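Side-chain contacts in RNA-dependent RNA polymerase (Qualyub virus, PDB 6DX1), which carries a viral OTU domain that probably acts as a deubiquitinating cysteine protease, within a larger protein that copies viral RNA: residues I141-L144 with H150-F153; V13-S18 with E74-H79. All coordinates share one frame; numbering follows the deposited sequence.

Contact 1: I141-L144 with H150-F153; sequences INLL and HFDF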
loop_
_atom_site.group_PDB
_atom_site.type_symbol
_atom_site.label_atom_id
_atom_site.label_comp_id
_atom_site.label_asym_id
_atom_site.label_seq_id
_atom_site.Cartn_x
_atom_site.Cartn_y
_atom_site.Cartn_z
ATOM N N ILE A 141 -0.756 6.693 3.949
ATOM C CA ILE A 141 -0.584 6.617 2.503
ATOM C C ILE A 141 -1.827 5.914 1.966
ATOM O O ILE A 141 -2.043 4.733 2.245
ATOM C CB ILE A 141 0.686 5.855 2.116
ATOM C CG1 ILE A 141 1.914 6.464 2.799
ATOM C CG2 ILE A 141 0.851 5.840 0.593
ATOM C CD1 ILE A 141 3.219 5.720 2.493
ATOM N N ASN A 142 -2.646 6.641 1.220
ATOM C CA ASN A 142 -3.899 6.137 0.673
ATOM C C ASN A 142 -3.713 5.758 -0.788
ATOM O O ASN A 142 -3.296 6.589 -1.593
ATOM C CB ASN A 142 -5.001 7.193 0.791
ATOM C CG ASN A 142 -5.326 7.528 2.234
ATOM O OD1 ASN A 142 -6.126 6.844 2.868
ATOM N ND2 ASN A 142 -4.693 8.570 2.766
ATOM N N LEU A 143 -4.060 4.518 -1.135
ATOM C CA LEU A 143 -3.964 4.049 -2.511
ATOM C C LEU A 143 -5.341 3.641 -3.024
ATOM O O LEU A 143 -6.137 3.031 -2.296
ATOM C CB LEU A 143 -3.009 2.854 -2.627
ATOM C CG LEU A 143 -1.554 3.029 -2.195
ATOM C CD1 LEU A 143 -0.720 1.891 -2.770
ATOM C CD2 LEU A 143 -0.997 4.368 -2.638
ATOM N N LEU A 144 -5.628 3.969 -4.280
ATOM C CA LEU A 144 -6.853 3.500 -4.913
ATOM C C LEU A 144 -6.519 2.173 -5.580
ATOM O O LEU A 144 -5.661 2.118 -6.471
ATOM C CB LEU A 144 -7.392 4.513 -5.919
ATOM C CG LEU A 144 -8.801 4.229 -6.435
ATOM C CD1 LEU A 144 -9.839 4.484 -5.337
ATOM C CD2 LEU A 144 -9.125 5.063 -7.679
ATOM N N HIS A 150 -4.024 -2.795 -10.213
ATOM C CA HIS A 150 -3.481 -1.471 -10.453
ATOM C C HIS A 150 -3.739 -0.583 -9.238
ATOM O O HIS A 150 -4.817 -0.633 -8.634
ATOM C CB HIS A 150 -4.083 -0.828 -11.698
ATOM C CG HIS A 150 -3.545 0.543 -11.947
ATOM N ND1 HIS A 150 -2.303 0.760 -12.507
ATOM C CD2 HIS A 150 -4.039 1.763 -11.634
ATOM C CE1 HIS A 150 -2.068 2.062 -12.552
ATOM N NE2 HIS A 150 -3.106 2.692 -12.029
ATOM N N PHE A 151 -2.746 0.226 -8.887
ATOM C CA PHE A 151 -2.839 1.172 -7.774
ATOM C C PHE A 151 -2.611 2.583 -8.283
ATOM O O PHE A 151 -1.615 2.842 -8.968
ATOM C CB PHE A 151 -1.789 0.890 -6.693
ATOM C CG PHE A 151 -1.966 -0.425 -5.973
ATOM C CD1 PHE A 151 -2.779 -0.510 -4.849
ATOM C CD2 PHE A 151 -1.273 -1.557 -6.386
ATOM C CE1 PHE A 151 -2.923 -1.726 -4.166
ATOM C CE2 PHE A 151 -1.411 -2.774 -5.713
ATOM C CZ PHE A 151 -2.245 -2.855 -4.606
ATOM N N ASP A 152 -3.498 3.495 -7.907
ATOM C CA ASP A 152 -3.274 4.926 -8.061
ATOM C C ASP A 152 -3.124 5.567 -6.688
ATOM O O ASP A 152 -3.418 4.959 -5.656
ATOM C CB ASP A 152 -4.420 5.566 -8.838
ATOM C CG ASP A 152 -4.488 5.070 -10.275
ATOM O OD1 ASP A 152 -5.566 4.601 -10.697
ATOM O OD2 ASP A 152 -3.454 5.158 -10.977
ATOM N N PHE A 153 -2.656 6.815 -6.670
ATOM C CA PHE A 153 -2.405 7.510 -5.415
ATOM C C PHE A 153 -3.572 8.433 -5.082
ATOM O O PHE A 153 -4.162 9.049 -5.969
ATOM C CB PHE A 153 -1.109 8.319 -5.505
ATOM C CG PHE A 153 -0.783 9.101 -4.269
ATOM C CD1 PHE A 153 -0.735 8.490 -3.025
ATOM C CD2 PHE A 153 -0.469 10.447 -4.362
ATOM C CE1 PHE A 153 -0.411 9.215 -1.887
ATOM C CE2 PHE A 153 -0.137 11.180 -3.230
ATOM C CZ PHE A 153 -0.121 10.568 -1.985
#

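Contact 2: V13-S18 with E74-H79; sequences VFDNCS and ELPGVH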
loop_
_atom_site.group_PDB
_atom_site.type_symbol
_atom_site.label_atom_id
_atom_site.label_comp_id
_atom_site.label_asym_id
_atom_site.label_seq_id
_atom_site.Cartn_x
_atom_site.Cartn_y
_atom_site.Cartn_z
ATOM N N VAL A 13 -7.156 -8.822 10.581
ATOM C CA VAL A 13 -6.791 -9.849 9.604
ATOM C C VAL A 13 -5.587 -10.655 10.083
ATOM O O VAL A 13 -5.674 -11.875 10.253
ATOM C CB VAL A 13 -6.529 -9.227 8.209
ATOM C CG1 VAL A 13 -5.954 -10.266 7.248
ATOM C CG2 VAL A 13 -7.810 -8.645 7.639
ATOM N N PHE A 14 -4.458 -9.994 10.315
ATOM C CA PHE A 14 -3.173 -10.631 10.577
ATOM C C PHE A 14 -2.175 -9.563 11.005
ATOM O O PHE A 14 -2.023 -8.567 10.299
ATOM C CB PHE A 14 -2.668 -11.345 9.322
ATOM C CG PHE A 14 -1.345 -12.043 9.508
ATOM C CD1 PHE A 14 -0.155 -11.395 9.223
ATOM C CD2 PHE A 14 -1.298 -13.354 9.955
ATOM C CE1 PHE A 14 1.061 -12.032 9.391
ATOM C CE2 PHE A 14 -0.081 -13.997 10.124
ATOM C CZ PHE A 14 1.104 -13.332 9.838
ATOM N N ASP A 15 -1.496 -9.751 12.142
ATOM C CA ASP A 15 -0.488 -8.806 12.616
ATOM C C ASP A 15 -1.045 -7.382 12.594
ATOM O O ASP A 15 -2.061 -7.113 13.243
ATOM C CB ASP A 15 0.788 -8.944 11.785
ATOM C CG ASP A 15 1.962 -8.150 12.356
ATOM O OD1 ASP A 15 2.319 -8.335 13.538
ATOM O OD2 ASP A 15 2.529 -7.332 11.606
ATOM N N ASN A 16 -0.424 -6.460 11.850
ATOM C CA ASN A 16 -0.909 -5.083 11.865
ATOM C C ASN A 16 -1.908 -4.789 10.748
ATOM O O ASN A 16 -2.213 -3.618 10.503
ATOM C CB ASN A 16 0.266 -4.085 11.832
ATOM C CG ASN A 16 0.891 -3.912 10.444
ATOM O OD1 ASN A 16 0.825 -4.794 9.591
ATOM N ND2 ASN A 16 1.526 -2.753 10.232
ATOM N N CYS A 17 -2.472 -5.820 10.122
ATOM C CA CYS A 17 -3.388 -5.667 8.994
ATOM C C CYS A 17 -4.828 -5.855 9.454
ATOM O O CYS A 17 -5.131 -6.806 10.181
ATOM C CB CYS A 17 -3.054 -6.679 7.896
ATOM S SG CYS A 17 -4.169 -6.624 6.485
ATOM N N SER A 18 -5.704 -4.944 9.041
ATOM C CA SER A 18 -7.141 -5.057 9.286
ATOM C C SER A 18 -7.899 -4.694 8.008
ATOM O O SER A 18 -7.327 -4.146 7.059
ATOM C CB SER A 18 -7.577 -4.173 10.465
ATOM O OG SER A 18 -7.194 -2.804 10.268
ATOM N N GLU A 74 10.633 -8.338 12.230
ATOM C CA GLU A 74 9.385 -7.616 12.439
ATOM C C GLU A 74 8.373 -7.812 11.316
ATOM O O GLU A 74 7.392 -7.068 11.265
ATOM C CB GLU A 74 9.645 -6.108 12.594
ATOM C CG GLU A 74 10.839 -5.726 13.453
ATOM C CD GLU A 74 11.152 -4.235 13.377
ATOM O OE1 GLU A 74 10.316 -3.464 12.856
ATOM O OE2 GLU A 74 12.240 -3.835 13.828
ATOM N N LEU A 75 8.578 -8.774 10.413
ATOM C CA LEU A 75 7.806 -8.858 9.172
ATOM C C LEU A 75 7.103 -10.209 9.011
ATOM O O LEU A 75 7.324 -10.916 8.021
ATOM C CB LEU A 75 8.721 -8.588 7.980
ATOM C CG LEU A 75 9.356 -7.192 7.939
ATOM C CD1 LEU A 75 10.421 -7.145 6.855
ATOM C CD2 LEU A 75 8.296 -6.116 7.701
ATOM N N PRO A 76 6.204 -10.570 9.935
ATOM C CA PRO A 76 5.539 -11.884 9.832
ATOM C C PRO A 76 4.716 -12.066 8.574
ATOM O O PRO A 76 4.549 -13.205 8.116
ATOM C CB PRO A 76 4.632 -11.935 11.073
ATOM C CG PRO A 76 4.976 -10.760 11.899
ATOM C CD PRO A 76 5.707 -9.774 11.068
ATOM N N GLY A 77 4.140 -10.996 8.025
ATOM C CA GLY A 77 3.409 -11.141 6.780
ATOM C C GLY A 77 4.321 -11.532 5.636
ATOM O O GLY A 77 3.990 -12.423 4.846
ATOM N N VAL A 78 5.484 -10.878 5.541
ATOM C CA VAL A 78 6.474 -11.212 4.522
ATOM C C VAL A 78 6.909 -12.663 4.670
ATOM O O VAL A 78 7.134 -13.362 3.674
ATOM C CB VAL A 78 7.681 -10.259 4.616
ATOM C CG1 VAL A 78 8.750 -10.625 3.584
ATOM C CG2 VAL A 78 7.244 -8.801 4.446
ATOM N N HIS A 79 7.035 -13.132 5.917
ATOM C CA HIS A 79 7.509 -14.496 6.170
ATOM C C HIS A 79 6.597 -15.551 5.571
ATOM O O HIS A 79 7.041 -16.687 5.348
ATOM C CB HIS A 79 7.621 -14.753 7.668
ATOM C CG HIS A 79 8.585 -13.856 8.365
ATOM N ND1 HIS A 79 8.608 -13.716 9.735
ATOM C CD2 HIS A 79 9.551 -13.040 7.883
ATOM C CE1 HIS A 79 9.554 -12.854 10.069
ATOM N NE2 HIS A 79 10.143 -12.435 8.963
HETATM O O HOH W 1 5.129 -7.459 13.656
#

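Contact 1: I141-L144 with H150-F153
Ile141 reaches Phe153 across a buried antiparallel beta hairpin, formed by strands 140-146 and 150-156 of the mixed OTU-domain sheet. The touch is light: Ile141 CG2 lies 4.4 Å from Phe153 CE1. Asn142 contributes its backbone here, with Asn142 O 3.5 Å from Phe153 CD1. Its side-chain amide is held elsewhere, OD1 by Trp118 NE1 and ND2 by Tyr137 O.

Leu143 carries most of the apolar contact. With CG anti to the carbonyl carbon (chi1 -59°), the branch point sits between the two rings of Phe151 and Phe153, and one methyl turns to each. Leu143 CD1 packs 3.8 Å from Phe151 CD1. Leu143 CD2 meets the edge of the Phe153 ring, near its plane, 4.1 Å from CD1 of Phe153. Leu143 and Phe153 form a non-hydrogen-bonded pair on the sheet face covered by helix 41-51, where Ala45 and Thr48 touch them.

Leu144 forms the hydrogen-bonded pair with Asp152, and their side chains lie on the other face. Leu144 N donates to Asp152 O at 2.8 Å, and Asp152 N donates to Leu144 O at 2.9 Å. Leu144 O also receives a CA-H contact from Phe151.

The His150 side chain touches Cys41, an arrangement consistent with the active site of an OTU cysteine protease. Within the second strand, His150 NE2 donates to Asp152 OD2 at 2.7 Å, and the oxygen lies near the plane of the imidazole. That oxygen is met from above the carboxylate, 49° out of its plane, and also accepts a hydrogen bond from Thr35 N.

Contact 2: V13-S18 with E74-H79
The Phe14 ring turns its edge to the backbone joining Pro76 and Gly77. Phe14 CE1 comes 3.5 Å from Gly77 N, and Pro76 C also lies in the ring plane. The same corner of the ring packs against the proline, with Phe14 CE1 3.9 Å from Pro76 CB. CG is anti to the backbone N (chi1 -180°), and this carries the ring out to the Pro76-Gly77 peptide. No hydrogen bond crosses directly between the segments. Gly77 N is instead bonded to Glu105 OE1.

Asp15 is the second point of contact. Its side chain runs across the proline at about a right angle, and Asp15 OD1 lies 4.0 Å from Pro76 CG. The carboxylate has polar partners as well. A water donates to Asp15 OD1 at 2.9 Å and makes a weak bond to Glu74 O. Asp15 OD2 forms a salt bridge with Lys109, which also bonds Glu74 O. Both segments thus share one lysine and one water.

A type II' beta turn from Phe14 to Cys17 presents these two side chains. Asp15 takes a positive phi (50°) at its first corner. Cys17 N donates to Phe14 O at 2.8 Å to close the turn. In the return direction, Val13 N and Phe14 N both donate to Cys17 O, from the same face of its carbonyl plane. This is a classic beta bulge.

The contact lies at the surface. It places the turn between edge strand 11-14 and strand 17-25 against the short, weakly bonded helix 76-79, while helix 101-111 touches both partners through Glu105.

In the fold
Contact 1 belongs to the core and contact 2 to the surface. Their centres lie 20 Å apart, and the nearest atoms about 11 Å, so they do not touch. Both reach the same mixed sheet. Contact 1 pairs two neighbouring strands inside it. Contact 2 ties the turn at its 11-14 edge to a short helix far along the chain. The chemistry follows. Segments 141-144 and 150-153 share backbone hydrogen bonds and buried apolar side chains. Segments 13-18 and 74-79 meet by ring-edge and proline packing, with polar links made through water and Lys109. Different helices lie against them: 41-51 at contact 1, 101-111 at contact 2.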